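Local coordinates for uncharacterized protein (Borrelia turicatae, PDB 5VJ4) that is of unknown function but is a putative surface lipoprotein of a relapsing fever spirochete, expressed differently in tick and mammal, and may bind lipid, at residues A[280-283]-A[284-288]; A[208-211]-A[212-216]; A[355-358]-A[359-362]. One frame throughout, in Å; residues are numbered along the deposited sequence.

Interaction 1. Residues A[280-283]-A[284-288]; sequences RMID and IYRGV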
ATOM      1  N   ARG A 280      -7.653   4.475  -4.890  1.00 46.68           N
ATOM      2  CA  ARG A 280      -6.694   4.990  -5.825  1.00 47.77           C
ATOM      3  C   ARG A 280      -6.596   4.140  -7.100  1.00 47.85           C
ATOM      4  O   ARG A 280      -6.515   4.668  -8.194  1.00 54.54           O
ATOM      5  CB  ARG A 280      -5.360   5.148  -5.168  1.00 46.61           C
ATOM      6  CG  ARG A 280      -4.427   5.909  -6.045  1.00 67.19           C
ATOM      7  CD  ARG A 280      -3.165   6.257  -5.309  1.00 80.47           C
ATOM      8  NE  ARG A 280      -2.326   7.062  -6.196  1.00 80.38           N
ATOM      9  CZ  ARG A 280      -1.387   6.558  -6.988  1.00 72.11           C
ATOM     10  NH1 ARG A 280      -0.684   7.370  -7.749  1.00 88.36           N
ATOM     11  NH2 ARG A 280      -1.145   5.242  -7.011  1.00100.72           N
HETATM   12  N   MSE A 281      -6.650   2.826  -6.961  1.00 53.91           N
HETATM   13  CA  MSE A 281      -6.630   1.963  -8.133  1.00 57.61           C
HETATM   14  C   MSE A 281      -7.839   2.234  -8.974  1.00 50.23           C
HETATM   15  O   MSE A 281      -7.780   2.078 -10.169  1.00 56.79           O
HETATM   16  CB  MSE A 281      -6.648   0.537  -7.677  1.00 50.87           C
HETATM   17  CG  MSE A 281      -6.811  -0.374  -8.874  1.00 77.79           C
HETATM   18 SE   MSE A 281      -7.347  -2.181  -8.248  1.00 85.55          SE
HETATM   19  CE  MSE A 281      -9.272  -2.042  -7.949  1.00 53.17           C
ATOM     20  N   ILE A 282      -8.927   2.670  -8.357  1.00 42.01           N
ATOM     21  CA  ILE A 282     -10.169   2.961  -9.083  1.00 46.09           C
ATOM     22  C   ILE A 282     -10.041   4.228  -9.938  1.00 67.34           C
ATOM     23  O   ILE A 282     -10.441   4.220 -11.117  1.00 57.73           O
ATOM     24  CB  ILE A 282     -11.392   3.094  -8.125  1.00 53.03           C
ATOM     25  CG1 ILE A 282     -11.638   1.782  -7.383  1.00 53.83           C
ATOM     26  CG2 ILE A 282     -12.656   3.509  -8.872  1.00 44.09           C
ATOM     27  CD1 ILE A 282     -12.878   1.782  -6.521  1.00 47.01           C
ATOM     28  N   ASP A 283      -9.516   5.308  -9.336  1.00 66.63           N
ATOM     29  CA  ASP A 283      -9.258   6.552 -10.054  1.00 51.18           C
ATOM     30  C   ASP A 283      -8.339   6.246 -11.241  1.00 57.81           C
ATOM     31  O   ASP A 283      -8.646   6.622 -12.386  1.00 55.13           O
ATOM     32  CB  ASP A 283      -8.595   7.608  -9.154  1.00 65.27           C
ATOM     33  CG  ASP A 283      -9.414   7.964  -7.907  1.00 85.66           C
ATOM     34  OD1 ASP A 283     -10.674   7.799  -7.897  1.00 72.36           O
ATOM     35  OD2 ASP A 283      -8.759   8.441  -6.933  1.00 61.79           O
ATOM     36  N   ILE A 284      -7.239   5.526 -10.990  1.00 39.04           N
ATOM     37  CA  ILE A 284      -6.285   5.300 -12.057  1.00 41.69           C
ATOM     38  C   ILE A 284      -6.960   4.564 -13.205  1.00 49.23           C
ATOM     39  O   ILE A 284      -6.848   4.982 -14.347  1.00 58.14           O
ATOM     40  CB  ILE A 284      -5.084   4.521 -11.552  1.00 39.95           C
ATOM     41  CG1 ILE A 284      -4.177   5.446 -10.745  1.00 48.68           C
ATOM     42  CG2 ILE A 284      -4.344   3.890 -12.716  1.00 38.57           C
ATOM     43  CD1 ILE A 284      -3.448   4.779  -9.585  1.00 51.54           C
ATOM     44  N   TYR A 285      -7.681   3.492 -12.873  1.00 56.32           N
ATOM     45  CA  TYR A 285      -8.353   2.689 -13.860  1.00 58.67           C
ATOM     46  C   TYR A 285      -9.284   3.548 -14.708  1.00 58.32           C
ATOM     47  O   TYR A 285      -9.356   3.392 -15.922  1.00 58.08           O
ATOM     48  CB  TYR A 285      -9.167   1.594 -13.191  1.00 55.64           C
ATOM     49  CG  TYR A 285     -10.002   0.812 -14.177  1.00 54.25           C
ATOM     50  CD1 TYR A 285      -9.419  -0.152 -14.997  1.00 48.09           C
ATOM     51  CD2 TYR A 285     -11.365   1.069 -14.317  1.00 53.65           C
ATOM     52  CE1 TYR A 285     -10.168  -0.855 -15.920  1.00 46.51           C
ATOM     53  CE2 TYR A 285     -12.123   0.395 -15.242  1.00 49.16           C
ATOM     54  CZ  TYR A 285     -11.518  -0.572 -16.033  1.00 56.14           C
ATOM     55  OH  TYR A 285     -12.273  -1.268 -16.931  1.00 49.70           O
ATOM     56  N   ARG A 286     -10.004   4.438 -14.056  1.00 44.97           N
ATOM     57  CA  ARG A 286     -10.962   5.272 -14.748  1.00 47.80           C
ATOM     58  C   ARG A 286     -10.308   6.181 -15.755  1.00 57.21           C
ATOM     59  O   ARG A 286     -10.876   6.410 -16.819  1.00 63.84           O
ATOM     60  CB  ARG A 286     -11.748   6.121 -13.778  1.00 37.18           C
ATOM     61  CG  ARG A 286     -12.714   5.344 -12.947  1.00 34.12           C
ATOM     62  CD  ARG A 286     -13.466   6.298 -12.068  1.00 51.91           C
ATOM     63  NE  ARG A 286     -14.433   5.580 -11.274  1.00 39.63           N
ATOM     64  CZ  ARG A 286     -14.873   5.960 -10.082  1.00 57.61           C
ATOM     65  NH1 ARG A 286     -14.397   7.053  -9.490  1.00 65.09           N
ATOM     66  NH2 ARG A 286     -15.761   5.203  -9.450  1.00 48.13           N
ATOM     67  N   GLY A 287      -9.130   6.696 -15.408  1.00 47.30           N
ATOM     68  CA  GLY A 287      -8.362   7.538 -16.308  1.00 51.38           C
ATOM     69  C   GLY A 287      -7.993   6.771 -17.561  1.00 57.58           C
ATOM     70  O   GLY A 287      -8.154   7.267 -18.680  1.00 67.99           O
ATOM     71  N   VAL A 288      -7.529   5.543 -17.377  1.00 45.54           N
ATOM     72  CA  VAL A 288      -7.118   4.744 -18.515  1.00 48.37           C
ATOM     73  C   VAL A 288      -8.315   4.422 -19.386  1.00 55.23           C
ATOM     74  O   VAL A 288      -8.238   4.493 -20.601  1.00 52.90           O
ATOM     75  CB  VAL A 288      -6.469   3.445 -18.090  1.00 49.12           C
ATOM     76  CG1 VAL A 288      -6.011   2.706 -19.332  1.00 43.69           C
ATOM     77  CG2 VAL A 288      -5.306   3.729 -17.150  1.00 46.23           C
TER
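The guanidinium of Arg286 carries CG2 of Ile282 over the centre of one face, 3.4 Å above the plane, while the carboxylate of Asp283 approaches it obliquely. A second guanidinium, that of Arg280, has CD1 of Ile284 over one face, displaced toward the rim, with Arg280 NH2 the nearest atom at 3.5 Å. Both arginine-isoleucine pairs are i to i+4 on helix 263-301; Asp283 and Arg286 are i to i+3. CG of Arg286 stands opposite the carbonyl carbon (chi1 -71°) and the chain beyond is extended, which lays it alongside Ile282 pointing the same way. Arg280 instead crosses its isoleucine at a slant. Beneath these side chains four i to i+4 backbone N-H...O bonds join the segments, among them Ile284 N to Arg280 O at 3.0 Å and Gly287 N to Asp283 O at 3.1 Å.

Asp283 OD1 lies 4.1 Å from Arg286 NH1, well out of the guanidinium plane, the two flat groups being turned 42° apart; no N-H points at the oxygen, and only the charges attract. The stronger partners lie elsewhere: Asp283 forms a salt bridge with Arg220, and Arg286 one with Asp245 besides a hydrogen bond to Thr248 and a cation-pi contact with Tyr216. On another side of the helix Met281 and Tyr285 pack against helices 243-256 and 308-334, and Tyr285 OH bonds to Glu251. Arg280 packs on Phe339 of the second subunit. The chemistry is thus that of a central helix in an all-helical domain: methyl groups of the same helix lie against one face of each cation, whereas oppositely charged residues from outside the helix, Arg220 for Asp283 and Asp245 for Arg286, balance the two charges, which would probably keep Asp283 ionised.

Interaction 2. Residues A[208-211]-A[212-216]; sequences DRFA and QAVVY. With SO4 (sulfate ion), chain D.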
ATOM      1  N   ASP A 208      -7.822  19.288 -17.343  1.00 61.14           N
ATOM      2  CA  ASP A 208      -8.940  18.367 -17.590  1.00 55.50           C
ATOM      3  C   ASP A 208      -8.927  17.189 -16.625  1.00 73.22           C
ATOM      4  O   ASP A 208      -9.960  16.869 -16.021  1.00 65.65           O
ATOM      5  CB  ASP A 208      -8.928  17.823 -19.007  1.00 71.26           C
ATOM      6  CG  ASP A 208      -8.821  18.896 -20.039  1.00 81.98           C
ATOM      7  OD1 ASP A 208      -9.758  19.728 -20.115  1.00 62.34           O
ATOM      8  OD2 ASP A 208      -7.803  18.888 -20.773  1.00 79.65           O
ATOM      9  N   ARG A 209      -7.758  16.559 -16.482  1.00 61.51           N
ATOM     10  CA  ARG A 209      -7.616  15.474 -15.532  1.00 64.68           C
ATOM     11  C   ARG A 209      -7.824  15.898 -14.084  1.00 57.00           C
ATOM     12  O   ARG A 209      -8.485  15.183 -13.332  1.00 66.08           O
ATOM     13  CB  ARG A 209      -6.287  14.734 -15.691  1.00 66.78           C
ATOM     14  CG  ARG A 209      -6.103  13.565 -14.723  1.00 69.61           C
ATOM     15  CD  ARG A 209      -7.156  12.485 -14.882  1.00 61.23           C
ATOM     16  NE  ARG A 209      -6.810  11.302 -14.105  1.00 77.11           N
ATOM     17  CZ  ARG A 209      -7.681  10.360 -13.751  1.00 72.70           C
ATOM     18  NH1 ARG A 209      -8.973  10.448 -14.075  1.00 50.74           N
ATOM     19  NH2 ARG A 209      -7.251   9.331 -13.046  1.00 72.13           N
ATOM     20  N   PHE A 210      -7.271  17.040 -13.693  1.00 51.12           N
ATOM     21  CA  PHE A 210      -7.418  17.479 -12.314  1.00 45.59           C
ATOM     22  C   PHE A 210      -8.902  17.600 -11.967  1.00 49.37           C
ATOM     23  O   PHE A 210      -9.356  17.090 -10.942  1.00 49.55           O
ATOM     24  CB  PHE A 210      -6.677  18.791 -12.017  1.00 36.27           C
ATOM     25  CG  PHE A 210      -7.006  19.337 -10.671  1.00 37.28           C
ATOM     26  CD1 PHE A 210      -8.201  20.046 -10.458  1.00 33.84           C
ATOM     27  CD2 PHE A 210      -6.151  19.105  -9.577  1.00 38.91           C
ATOM     28  CE1 PHE A 210      -8.525  20.518  -9.183  1.00 49.75           C
ATOM     29  CE2 PHE A 210      -6.479  19.580  -8.287  1.00 43.63           C
ATOM     30  CZ  PHE A 210      -7.669  20.288  -8.091  1.00 47.42           C
ATOM     31  N   ALA A 211      -9.663  18.270 -12.822  1.00 54.91           N
ATOM     32  CA  ALA A 211     -11.090  18.469 -12.525  1.00 59.12           C
ATOM     33  C   ALA A 211     -11.873  17.175 -12.607  1.00 52.65           C
ATOM     34  O   ALA A 211     -12.821  16.989 -11.862  1.00 62.13           O
ATOM     35  CB  ALA A 211     -11.694  19.511 -13.442  1.00 54.61           C
ATOM     36  N   GLN A 212     -11.448  16.288 -13.505  1.00 60.17           N
ATOM     37  CA  GLN A 212     -12.093  14.992 -13.744  1.00 51.97           C
ATOM     38  C   GLN A 212     -11.931  14.104 -12.536  1.00 61.94           C
ATOM     39  O   GLN A 212     -12.896  13.469 -12.115  1.00 69.64           O
ATOM     40  CB  GLN A 212     -11.420  14.318 -14.942  1.00 58.29           C
ATOM     41  CG  GLN A 212     -12.155  13.178 -15.604  1.00 67.40           C
ATOM     42  CD  GLN A 212     -11.368  12.629 -16.781  1.00 82.43           C
ATOM     43  OE1 GLN A 212     -10.357  11.917 -16.606  1.00 92.73           O
ATOM     44  NE2 GLN A 212     -11.824  12.957 -18.000  1.00 78.54           N
ATOM     45  N   ALA A 213     -10.711  14.115 -11.981  1.00 46.16           N
ATOM     46  CA  ALA A 213     -10.282  13.199 -10.952  1.00 48.53           C
ATOM     47  C   ALA A 213     -10.646  13.624  -9.550  1.00 54.97           C
ATOM     48  O   ALA A 213     -10.874  12.791  -8.662  1.00 56.82           O
ATOM     49  CB  ALA A 213      -8.784  12.986 -11.046  1.00 43.02           C
ATOM     50  N   VAL A 214     -10.684  14.923  -9.340  1.00 52.67           N
ATOM     51  CA  VAL A 214     -10.886  15.429  -8.003  1.00 53.76           C
ATOM     52  C   VAL A 214     -12.338  15.217  -7.536  1.00 56.87           C
ATOM     53  O   VAL A 214     -12.592  15.083  -6.348  1.00 56.54           O
ATOM     54  CB  VAL A 214     -10.394  16.892  -7.914  1.00 61.60           C
ATOM     55  CG1 VAL A 214     -11.448  17.896  -8.379  1.00 72.10           C
ATOM     56  CG2 VAL A 214      -9.926  17.198  -6.524  1.00 62.87           C
ATOM     57  N   VAL A 215     -13.289  15.173  -8.464  1.00 60.38           N
ATOM     58  CA  VAL A 215     -14.684  14.991  -8.058  1.00 68.51           C
ATOM     59  C   VAL A 215     -15.036  13.537  -7.754  1.00 64.85           C
ATOM     60  O   VAL A 215     -16.091  13.282  -7.193  1.00 70.47           O
ATOM     61  CB  VAL A 215     -15.715  15.580  -9.037  1.00 58.47           C
ATOM     62  CG1 VAL A 215     -15.695  17.112  -8.996  1.00 84.71           C
ATOM     63  CG2 VAL A 215     -15.510  15.016 -10.426  1.00 50.71           C
ATOM     64  N   TYR A 216     -14.160  12.602  -8.115  1.00 44.96           N
ATOM     65  CA  TYR A 216     -14.306  11.221  -7.704  1.00 37.32           C
ATOM     66  C   TYR A 216     -14.529  11.089  -6.194  1.00 54.47           C
ATOM     67  O   TYR A 216     -15.059  10.066  -5.731  1.00 71.02           O
ATOM     68  CB  TYR A 216     -13.085  10.368  -8.091  1.00 37.02           C
ATOM     69  CG  TYR A 216     -12.830  10.162  -9.576  1.00 49.19           C
ATOM     70  CD1 TYR A 216     -13.868  10.200 -10.515  1.00 44.24           C
ATOM     71  CD2 TYR A 216     -11.546   9.881 -10.043  1.00 51.73           C
ATOM     72  CE1 TYR A 216     -13.624   9.976 -11.862  1.00 46.96           C
ATOM     73  CE2 TYR A 216     -11.291   9.672 -11.400  1.00 49.97           C
ATOM     74  CZ  TYR A 216     -12.327   9.734 -12.298  1.00 48.20           C
ATOM     75  OH  TYR A 216     -12.078   9.546 -13.625  1.00 62.30           O
TER
HETATM   76  S   SO4 D 502      -4.851  15.985 -19.033  1.00 63.47           S
HETATM   77  O1  SO4 D 502      -4.037  16.076 -20.288  1.00 71.39           O
HETATM   78  O2  SO4 D 502      -5.991  15.063 -19.276  1.00 84.13           O
HETATM   79  O3  SO4 D 502      -5.476  17.257 -18.584  1.00 67.68           O
HETATM   80  O4  SO4 D 502      -3.919  15.516 -17.972  1.00 89.30           O
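Arg209 has CG opposite its backbone N (chi1 -179°) and bends at chi2 (61°), which turns its guanidinium along the helix toward Gln212, Ala213 and Tyr216. The motif is a short alpha-helix, 207-214, with i to i+3 and i to i+4 side-chain contacts, running on into the residues that follow. Arg209 NH1 gives a hydrogen bond to Gln212 OE1 at 3.2 Å, received on a lone pair in the amide carbonyl plane, although the oxygen is tilted out of the guanidinium plane. The same nitrogen makes a weak hydrogen bond of 3.3 Å to Tyr216 OH, which lies at the guanidinium edge. CB of Ala213 lies over one face, offset toward the rim, 3.8 Å above the plane, while NH2 bonds to Asp283 O of helix 263-301.

On another side of the helix, Val214 CB stands over one face of the Phe210 ring, and Phe210 CE1 reaches Val214 CG1 at 4.0 Å; these two residues pack onto helices 145-171 and 176-201. Toward the N-terminal end, a sulfate, probably from the crystallisation liquor, is also bonded by Gly206 N and Arg349 NH2. Arg209 N donates to its O3 at 3.2 Å, in a nearly straight bond (N-H...O 168°).

Interaction 3. Residues A[355-358]-A[359-362]; sequences LKFD and AQAA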
ATOM      1  N   LEU A 355      -1.639   8.101 -28.405  1.00 74.98           N
ATOM      2  CA  LEU A 355      -2.371   7.440 -29.460  1.00 81.55           C
ATOM      3  C   LEU A 355      -3.539   8.287 -29.981  1.00 75.75           C
ATOM      4  O   LEU A 355      -3.791   8.312 -31.170  1.00 81.27           O
ATOM      5  CB  LEU A 355      -2.868   6.082 -29.004  1.00 71.63           C
ATOM      6  CG  LEU A 355      -3.473   5.271 -30.156  1.00 75.96           C
ATOM      7  CD1 LEU A 355      -2.391   4.681 -31.052  1.00 85.93           C
ATOM      8  CD2 LEU A 355      -4.431   4.207 -29.651  1.00 72.28           C
ATOM      9  N   LYS A 356      -4.245   8.980 -29.101  1.00 68.51           N
ATOM     10  CA  LYS A 356      -5.327   9.841 -29.560  1.00 60.55           C
ATOM     11  C   LYS A 356      -4.791  10.960 -30.439  1.00 78.27           C
ATOM     12  O   LYS A 356      -5.360  11.237 -31.496  1.00 82.38           O
ATOM     13  CB  LYS A 356      -6.150  10.421 -28.396  1.00 55.58           C
ATOM     14  CG  LYS A 356      -7.102  11.512 -28.871  1.00 66.06           C
ATOM     15  CD  LYS A 356      -8.169  11.985 -27.902  1.00 66.56           C
ATOM     16  CE  LYS A 356      -7.649  12.497 -26.567  1.00 69.73           C
ATOM     17  NZ  LYS A 356      -6.394  13.282 -26.659  1.00 93.54           N
ATOM     18  N   PHE A 357      -3.709  11.598 -29.989  1.00 93.94           N
ATOM     19  CA  PHE A 357      -3.110  12.714 -30.713  1.00 74.81           C
ATOM     20  C   PHE A 357      -2.623  12.284 -32.086  1.00 88.66           C
ATOM     21  O   PHE A 357      -2.897  12.953 -33.076  1.00 97.37           O
ATOM     22  CB  PHE A 357      -1.996  13.363 -29.888  1.00 55.80           C
ATOM     23  CG  PHE A 357      -2.504  14.194 -28.743  1.00 47.99           C
ATOM     24  CD1 PHE A 357      -3.737  14.844 -28.820  1.00 45.11           C
ATOM     25  CD2 PHE A 357      -1.740  14.345 -27.588  1.00 52.53           C
ATOM     26  CE1 PHE A 357      -4.215  15.620 -27.762  1.00 53.45           C
ATOM     27  CE2 PHE A 357      -2.207  15.118 -26.517  1.00 53.45           C
ATOM     28  CZ  PHE A 357      -3.447  15.756 -26.608  1.00 62.13           C
ATOM     29  N   ASP A 358      -1.953  11.141 -32.142  1.00 88.92           N
ATOM     30  CA  ASP A 358      -1.512  10.592 -33.406  1.00 73.30           C
ATOM     31  C   ASP A 358      -2.695  10.330 -34.295  1.00 77.48           C
ATOM     32  O   ASP A 358      -2.645  10.625 -35.475  1.00115.49           O
ATOM     33  CB  ASP A 358      -0.675   9.338 -33.198  1.00 72.75           C
ATOM     34  CG  ASP A 358       0.690   9.661 -32.601  1.00106.92           C
ATOM     35  OD1 ASP A 358       0.966  10.874 -32.349  1.00 84.52           O
ATOM     36  OD2 ASP A 358       1.484   8.714 -32.386  1.00 84.88           O
ATOM     37  N   ALA A 359      -3.775   9.815 -33.725  1.00 66.84           N
ATOM     38  CA  ALA A 359      -4.983   9.560 -34.497  1.00 76.43           C
ATOM     39  C   ALA A 359      -5.508  10.845 -35.146  1.00 75.10           C
ATOM     40  O   ALA A 359      -5.846  10.865 -36.320  1.00 88.61           O
ATOM     41  CB  ALA A 359      -6.065   8.888 -33.632  1.00 61.65           C
ATOM     42  N   GLN A 360      -5.557  11.918 -34.373  1.00 72.83           N
ATOM     43  CA  GLN A 360      -6.127  13.163 -34.849  1.00 79.58           C
ATOM     44  C   GLN A 360      -5.249  13.795 -35.947  1.00 74.24           C
ATOM     45  O   GLN A 360      -5.760  14.165 -37.008  1.00 92.77           O
ATOM     46  CB  GLN A 360      -6.418  14.096 -33.671  1.00 77.17           C
ATOM     47  CG  GLN A 360      -7.443  13.530 -32.692  1.00 76.98           C
ATOM     48  CD  GLN A 360      -7.719  14.396 -31.460  1.00 90.15           C
ATOM     49  OE1 GLN A 360      -6.830  15.042 -30.885  1.00 77.13           O
ATOM     50  NE2 GLN A 360      -8.969  14.379 -31.029  1.00160.42           N
ATOM     51  N   ALA A 361      -3.936  13.847 -35.720  1.00 70.72           N
ATOM     52  CA  ALA A 361      -2.973  14.268 -36.755  1.00 79.79           C
ATOM     53  C   ALA A 361      -3.118  13.439 -38.045  1.00 79.34           C
ATOM     54  O   ALA A 361      -2.993  13.958 -39.155  1.00 94.85           O
ATOM     55  CB  ALA A 361      -1.528  14.242 -36.243  1.00 52.93           C
ATOM     56  N   ALA A 362      -3.412  12.158 -37.892  1.00 86.11           N
ATOM     57  CA  ALA A 362      -3.648  11.323 -39.051  1.00 66.65           C
ATOM     58  C   ALA A 362      -4.951  11.681 -39.792  1.00 68.87           C
ATOM     59  O   ALA A 362      -4.962  11.627 -41.018  1.00 90.33           O
ATOM     60  CB  ALA A 362      -3.607   9.856 -38.675  1.00 85.26           C
TER
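Lys356 and Gln360, one turn apart on helix 345-365, lie side by side and point the same way, with Lys356 CG 3.9 Å from Gln360 CD. The loose side of the helix is that of Phe357, Gln360 and Ala361, all exposed and touching a crystal neighbour; Lys356 lies between the two sides, against Glu294 and Ala298 of helix 263-301. Gln360 OE1 meets the edge of the Phe357 ring in its plane, 3.7 Å from CD1, while the amide is turned 40° from the ring. That approach sets a partly negative oxygen against the partly positive ring hydrogens, probably a mild attraction. Gln360 reaches both neighbours because its CG stands opposite the carbonyl carbon (chi1 -62°) and its chain runs straight on beyond.

The tight side is formed by Leu355 and Ala359, both buried. The small methyl group of Ala359 packs on Ala298 of helix 263-301 and Leu311 of helix 308-334. Leu355 faces the same two helices, touching Ala295 of one and Leu315 of the other. Backbone bonds run through both sides alike; Ala359 N to Leu355 O and Ala361 N to Phe357 O are each 3.0 Å, the latter almost straight at 176°. Asp358, partly exposed, has a long and weak ion pair with Arg314.

Near the C-terminal end of the chain, then, the helix has one buried side and one exposed side: apolar contacts join it to the two long helices, and Gln360 meets Lys356 through its hydrocarbon part and the Phe357 ring at its edge, with backbone bonds supplying the directional chemistry between the two segments.

Along the chain the order is interaction 2, interaction 1, interaction 3, lying on helices 207-214, 263-301 and 345-365 of a helical protein without strands. Interactions 1 and 2 have centres about 11 Å apart, each about 6 Å from the centre of the chain, and touch directly through Arg209 and Tyr216 of interaction 2. Interaction 3 is peripheral, about 25 Å from the chain centre, its centre about 23 Å from either of the others. It nevertheless packs on a later part of helix 263-301, so this long helix connects the polar cluster at the middle of the fold with its C-terminal end.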